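Local coordinates for protein calreticulin, putative,Calreticulin, putative (PDB 5HCF) that probably acts as a chaperone that binds both carbohydrate and peptide parts of client glycoproteins through a globular domain of legume lectin fold, at residues 71-76 with 146-151; 106-111 with 121-126. One frame throughout, in Å; residues are numbered along the deposited sequence. Where two conformers were deposited one is given.

Interaction 1: residues 71-76 with 146-151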
# COMPACT_ATOMS: atom_id res chain seq x y z
N VAL A 71 7.23 -4.19 -1.13
CA VAL A 71 6.45 -3.37 -0.20
C VAL A 71 5.34 -4.20 0.42
O VAL A 71 4.62 -4.91 -0.28
CB VAL A 71 5.82 -2.14 -0.90
CG1 VAL A 71 5.43 -1.08 0.12
CG2 VAL A 71 6.77 -1.57 -1.93
N SER A 72 5.20 -4.12 1.73
CA SER A 72 4.16 -4.85 2.42
C SER A 72 3.59 -4.04 3.58
O SER A 72 4.32 -3.28 4.24
CB SER A 72 4.69 -6.19 2.93
OG SER A 72 3.63 -7.05 3.31
N PHE A 73 2.29 -4.18 3.81
CA PHE A 73 1.63 -3.58 4.97
C PHE A 73 0.27 -4.22 5.14
O PHE A 73 -0.24 -4.86 4.23
CB PHE A 73 1.50 -2.06 4.81
CG PHE A 73 0.38 -1.64 3.90
CD1 PHE A 73 0.53 -1.67 2.52
CD2 PHE A 73 -0.83 -1.19 4.42
CE1 PHE A 73 -0.50 -1.28 1.68
CE2 PHE A 73 -1.86 -0.80 3.59
CZ PHE A 73 -1.69 -0.84 2.22
N SER A 74 -0.32 -4.05 6.32
CA SER A 74 -1.65 -4.59 6.58
C SER A 74 -2.62 -3.48 6.98
O SER A 74 -2.23 -2.49 7.59
CB SER A 74 -1.59 -5.65 7.68
OG SER A 74 -1.10 -5.11 8.89
N VAL A 75 -3.89 -3.66 6.60
CA VAL A 75 -4.97 -2.79 7.08
C VAL A 75 -6.09 -3.65 7.64
O VAL A 75 -6.44 -4.68 7.07
CB VAL A 75 -5.55 -1.91 5.97
CG1 VAL A 75 -6.14 -0.64 6.57
CG2 VAL A 75 -4.50 -1.59 4.95
N LYS A 76 -6.66 -3.21 8.76
CA LYS A 76 -7.80 -3.91 9.33
C LYS A 76 -9.00 -2.97 9.37
O LYS A 76 -8.98 -1.96 10.07
CB LYS A 76 -7.48 -4.42 10.74
CG LYS A 76 -8.62 -5.20 11.38
CD LYS A 76 -8.44 -5.35 12.88
CE LYS A 76 -9.39 -6.41 13.43
NZ LYS A 76 -9.65 -6.22 14.88
N HIS A 146 -5.93 -7.84 6.81
CA HIS A 146 -5.42 -8.33 5.54
C HIS A 146 -4.10 -7.66 5.19
O HIS A 146 -3.87 -6.50 5.52
CB HIS A 146 -6.44 -8.12 4.42
CG HIS A 146 -7.72 -8.86 4.65
ND1 HIS A 146 -7.84 -10.22 4.45
CD2 HIS A 146 -8.94 -8.42 5.05
CE1 HIS A 146 -9.08 -10.59 4.73
NE2 HIS A 146 -9.76 -9.52 5.10
N VAL A 147 -3.22 -8.41 4.52
CA VAL A 147 -1.88 -7.94 4.19
C VAL A 147 -1.72 -7.76 2.69
O VAL A 147 -2.12 -8.61 1.90
CB VAL A 147 -0.81 -8.92 4.70
CG1 VAL A 147 0.59 -8.33 4.50
CG2 VAL A 147 -1.04 -9.26 6.16
N TYR A 148 -1.12 -6.64 2.30
CA TYR A 148 -0.91 -6.35 0.88
C TYR A 148 0.58 -6.21 0.60
O TYR A 148 1.25 -5.34 1.15
CB TYR A 148 -1.67 -5.09 0.47
CG TYR A 148 -3.14 -5.18 0.82
CD1 TYR A 148 -3.59 -4.86 2.10
CD2 TYR A 148 -4.08 -5.58 -0.13
CE1 TYR A 148 -4.93 -4.94 2.42
CE2 TYR A 148 -5.42 -5.67 0.19
CZ TYR A 148 -5.84 -5.35 1.46
OH TYR A 148 -7.17 -5.43 1.78
N THR A 149 1.09 -7.09 -0.26
CA THR A 149 2.51 -7.15 -0.54
C THR A 149 2.77 -7.04 -2.04
O THR A 149 2.10 -7.68 -2.84
CB THR A 149 3.13 -8.47 -0.03
OG1 THR A 149 2.82 -8.65 1.36
CG2 THR A 149 4.64 -8.45 -0.20
N LEU A 150 3.75 -6.21 -2.40
CA LEU A 150 4.08 -5.99 -3.80
C LEU A 150 5.56 -6.25 -4.06
O LEU A 150 6.42 -5.69 -3.38
CB LEU A 150 3.73 -4.57 -4.24
CG LEU A 150 4.05 -4.26 -5.70
CD1 LEU A 150 3.32 -5.23 -6.61
CD2 LEU A 150 3.70 -2.83 -6.05
N HIS A 151 5.83 -7.09 -5.05
CA HIS A 151 7.19 -7.31 -5.50
C HIS A 151 7.39 -6.70 -6.88
O HIS A 151 6.75 -7.12 -7.85
CB HIS A 151 7.51 -8.81 -5.55
CG HIS A 151 8.90 -9.11 -6.03
ND1 HIS A 151 9.25 -10.34 -6.56
CD2 HIS A 151 10.02 -8.36 -6.06
CE1 HIS A 151 10.52 -10.32 -6.90
NE2 HIS A 151 11.02 -9.13 -6.60
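Ser-72 and Thr-149 face each other in a non-hydrogen-bonded pair, and their hydroxyls close the gap: Ser-72 OG lies 2.6 Å from Thr-149 OG1, a hydrogen bond in which either could donate. The two first torsions differ. Ser-72 OG is anti to its backbone N (chi1 -166°), whereas Thr-149 OG1 is anti to the carbonyl carbon (chi1 -53°), and the two oxygens converge on the same face. Val-147 CG1 borders the pair, 3.5 Å from Ser-72 OG, while its CG2 meets Ser-74 CB. Helix 233-243 covers this face with Val-236 and Val-240.

On the other face lie Val-71, Phe-73, Val-75, Tyr-148 and Leu-150. The rings of Phe-73 and Tyr-148 meet obliquely, their planes at 32°; Phe-73 CE1 reaches Tyr-148 CB at 4.2 Å, and Val-75 CG2 meets Tyr-148 CE1. His-146, at the end of this row, has its ring held by Asp-142 and Asp-163.

Six backbone bonds join the strands, from Leu-150 N to Val-71 O (2.6 Å) to His-146 N to Val-75 O (3.2 Å). The arrangement is that of neighbouring antiparallel strands in one sheet of a legume lectin-type beta sandwich.

Interaction 2: residues 106-111 with 121-126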
# COMPACT_ATOMS: atom_id res chain seq x y z
N TRP A 106 5.61 8.02 -6.00
CA TRP A 106 6.03 7.04 -6.99
C TRP A 106 5.04 5.88 -7.01
O TRP A 106 4.71 5.36 -8.07
CB TRP A 106 7.43 6.51 -6.70
CG TRP A 106 7.83 5.36 -7.61
CD1 TRP A 106 8.05 5.42 -8.96
CD2 TRP A 106 8.04 4.00 -7.23
NE1 TRP A 106 8.39 4.18 -9.44
CE2 TRP A 106 8.39 3.29 -8.40
CE3 TRP A 106 7.98 3.30 -6.02
CZ2 TRP A 106 8.67 1.92 -8.39
CZ3 TRP A 106 8.25 1.94 -6.01
CH2 TRP A 106 8.60 1.26 -7.19
N LEU A 107 4.60 5.47 -5.83
CA LEU A 107 3.68 4.36 -5.70
C LEU A 107 2.51 4.66 -4.76
O LEU A 107 2.69 5.20 -3.67
CB LEU A 107 4.42 3.10 -5.21
CG LEU A 107 3.60 1.82 -4.98
CD1 LEU A 107 3.18 1.17 -6.30
CD2 LEU A 107 4.37 0.83 -4.11
N MET A 108 1.31 4.32 -5.22
CA MET A 108 0.12 4.31 -4.37
C MET A 108 -0.42 2.89 -4.34
O MET A 108 -0.84 2.35 -5.37
CB MET A 108 -0.93 5.29 -4.87
CG MET A 108 -2.24 5.24 -4.10
SD MET A 108 -3.34 6.61 -4.51
CE MET A 108 -4.94 5.78 -4.50
N PHE A 109 -0.41 2.28 -3.16
CA PHE A 109 -0.65 0.85 -3.04
C PHE A 109 -1.52 0.49 -1.84
O PHE A 109 -1.22 0.86 -0.71
CB PHE A 109 0.71 0.14 -2.95
CG PHE A 109 0.63 -1.34 -2.71
CD1 PHE A 109 -0.13 -2.15 -3.53
CD2 PHE A 109 1.32 -1.91 -1.65
CE1 PHE A 109 -0.20 -3.51 -3.30
CE2 PHE A 109 1.26 -3.27 -1.41
CZ PHE A 109 0.50 -4.07 -2.24
N GLY A 110 -2.62 -0.23 -2.10
CA GLY A 110 -3.47 -0.72 -1.03
C GLY A 110 -4.95 -0.76 -1.38
O GLY A 110 -5.34 -0.32 -2.46
N PRO A 111 -5.77 -1.28 -0.46
CA PRO A 111 -7.22 -1.43 -0.68
C PRO A 111 -7.96 -0.10 -0.67
O PRO A 111 -7.59 0.82 0.06
CB PRO A 111 -7.66 -2.31 0.50
CG PRO A 111 -6.67 -1.99 1.57
CD PRO A 111 -5.36 -1.82 0.85
N HIS A 121 -5.41 -0.76 -5.19
CA HIS A 121 -4.66 0.19 -5.99
C HIS A 121 -3.22 -0.24 -6.15
O HIS A 121 -2.55 -0.55 -5.16
CB HIS A 121 -4.67 1.59 -5.37
CG HIS A 121 -5.98 2.30 -5.49
ND1 HIS A 121 -6.54 2.63 -6.71
CD2 HIS A 121 -6.83 2.78 -4.55
CE1 HIS A 121 -7.68 3.26 -6.51
NE2 HIS A 121 -7.88 3.36 -5.21
N ILE A 122 -2.76 -0.27 -7.39
CA ILE A 122 -1.33 -0.33 -7.65
C ILE A 122 -1.02 0.73 -8.69
O ILE A 122 -1.04 0.45 -9.89
CB ILE A 122 -0.87 -1.71 -8.13
CG1 ILE A 122 -1.31 -2.79 -7.15
CG2 ILE A 122 0.65 -1.72 -8.28
CD1 ILE A 122 -0.87 -4.18 -7.55
N ILE A 123 -0.74 1.94 -8.23
CA ILE A 123 -0.57 3.08 -9.12
C ILE A 123 0.89 3.52 -9.16
O ILE A 123 1.48 3.86 -8.14
CB ILE A 123 -1.46 4.27 -8.69
CG1 ILE A 123 -2.93 3.84 -8.62
CG2 ILE A 123 -1.29 5.44 -9.65
CD1 ILE A 123 -3.88 4.98 -8.30
N LEU A 124 1.46 3.50 -10.36
CA LEU A 124 2.86 3.86 -10.53
C LEU A 124 2.98 5.20 -11.25
O LEU A 124 2.36 5.42 -12.29
CB LEU A 124 3.60 2.78 -11.32
CG LEU A 124 3.88 1.46 -10.62
CD1 LEU A 124 4.26 0.39 -11.64
CD2 LEU A 124 4.99 1.64 -9.58
N HIS A 125 3.78 6.10 -10.69
CA HIS A 125 4.07 7.33 -11.38
C HIS A 125 5.20 7.07 -12.35
O HIS A 125 6.31 6.71 -11.96
CB HIS A 125 4.46 8.46 -10.42
CG HIS A 125 4.72 9.75 -11.11
ND1 HIS A 125 3.74 10.72 -11.28
CD2 HIS A 125 5.82 10.23 -11.73
CE1 HIS A 125 4.24 11.74 -11.95
NE2 HIS A 125 5.51 11.47 -12.23
N TYR A 126 4.89 7.19 -13.64
CA TYR A 126 5.87 6.95 -14.68
C TYR A 126 5.71 7.95 -15.82
O TYR A 126 4.62 8.11 -16.37
CB TYR A 126 5.74 5.52 -15.22
CG TYR A 126 6.66 5.22 -16.38
CD1 TYR A 126 8.01 4.98 -16.18
CD2 TYR A 126 6.18 5.21 -17.68
CE1 TYR A 126 8.86 4.71 -17.25
CE2 TYR A 126 7.01 4.95 -18.75
CZ TYR A 126 8.35 4.70 -18.53
OH TYR A 126 9.17 4.44 -19.61
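Leu-124 CD2 sits over one face of the Trp-106 indole, toward its rim, 3.9 Å from Trp-106 CZ2, in a CH-pi contact. The same methyl touches Leu-107 CD1 at 3.8 Å, so one branch of Leu-124 serves two neighbours. Further along this face Ile-122 CG1 meets the edge of the Phe-109 ring, 3.9 Å from Phe-109 CD1; the two side chains run side by side. Both Phe-109 and Ile-122 also touch Leu-150, on strand 145-152: this face is turned into the core between the sheets, and Leu-107, Phe-109, Ile-122 and Leu-124 are all buried.

On the opposite face His-121 and Ile-123 are buried too, and Met-108 CB packs on Ile-123 CB at 4.0 Å. The imidazole is positioned independently: NE2 is hydrogen-bonded to Asp-112, and Tyr-87 meets the ring edge-to-face. Looser is the end of the partly exposed Met-108, modelled in two conformers. In the one described, its chain bends at chi3 (142°) and CE lies over the His-121 ring, 3.5 Å from His-121 CD2, a contact that the second conformer leaves doubtful. His-125 is also partly exposed; its CB lies by Trp-106 O and its ND1 bonds to Asn-130 OD1.

Backbone bonds span the pairing from His-125 N to Trp-106 O (2.9 Å) to His-121 N to Gly-110 O (2.8 Å), where Gly-110 takes backbone angles that call for glycine.

The chemistry is thus two-sided: a hydrocarbon face for the core, and a face with thioether, imidazole and aromatic groups, consistent with the carbohydrate-binding concave sheet of related calreticulins.

In the fold
Interaction 1 and interaction 2 belong to the two facing sheets of the sandwich, their centres 13 Å apart. Along the chain the order is 71-76, 106-111, 121-126, 146-151: in sequence the hairpin of interaction 2 lies between the two strands of interaction 1. Between the sheets they touch directly. Phe-73 CE1 comes within 3.3 Å of Phe-109 O, and Tyr-148 OH within 3.4 Å of Pro-111 CB; Phe-109 packs on Tyr-148 and Leu-150, and Leu-107 on Val-71. The faces of the two sheets turned toward each other thus form a common, largely apolar core. The Cys-83–Cys-114 disulfide links strands 83-91 and 107-114, neighbours in the sheet of interaction 2.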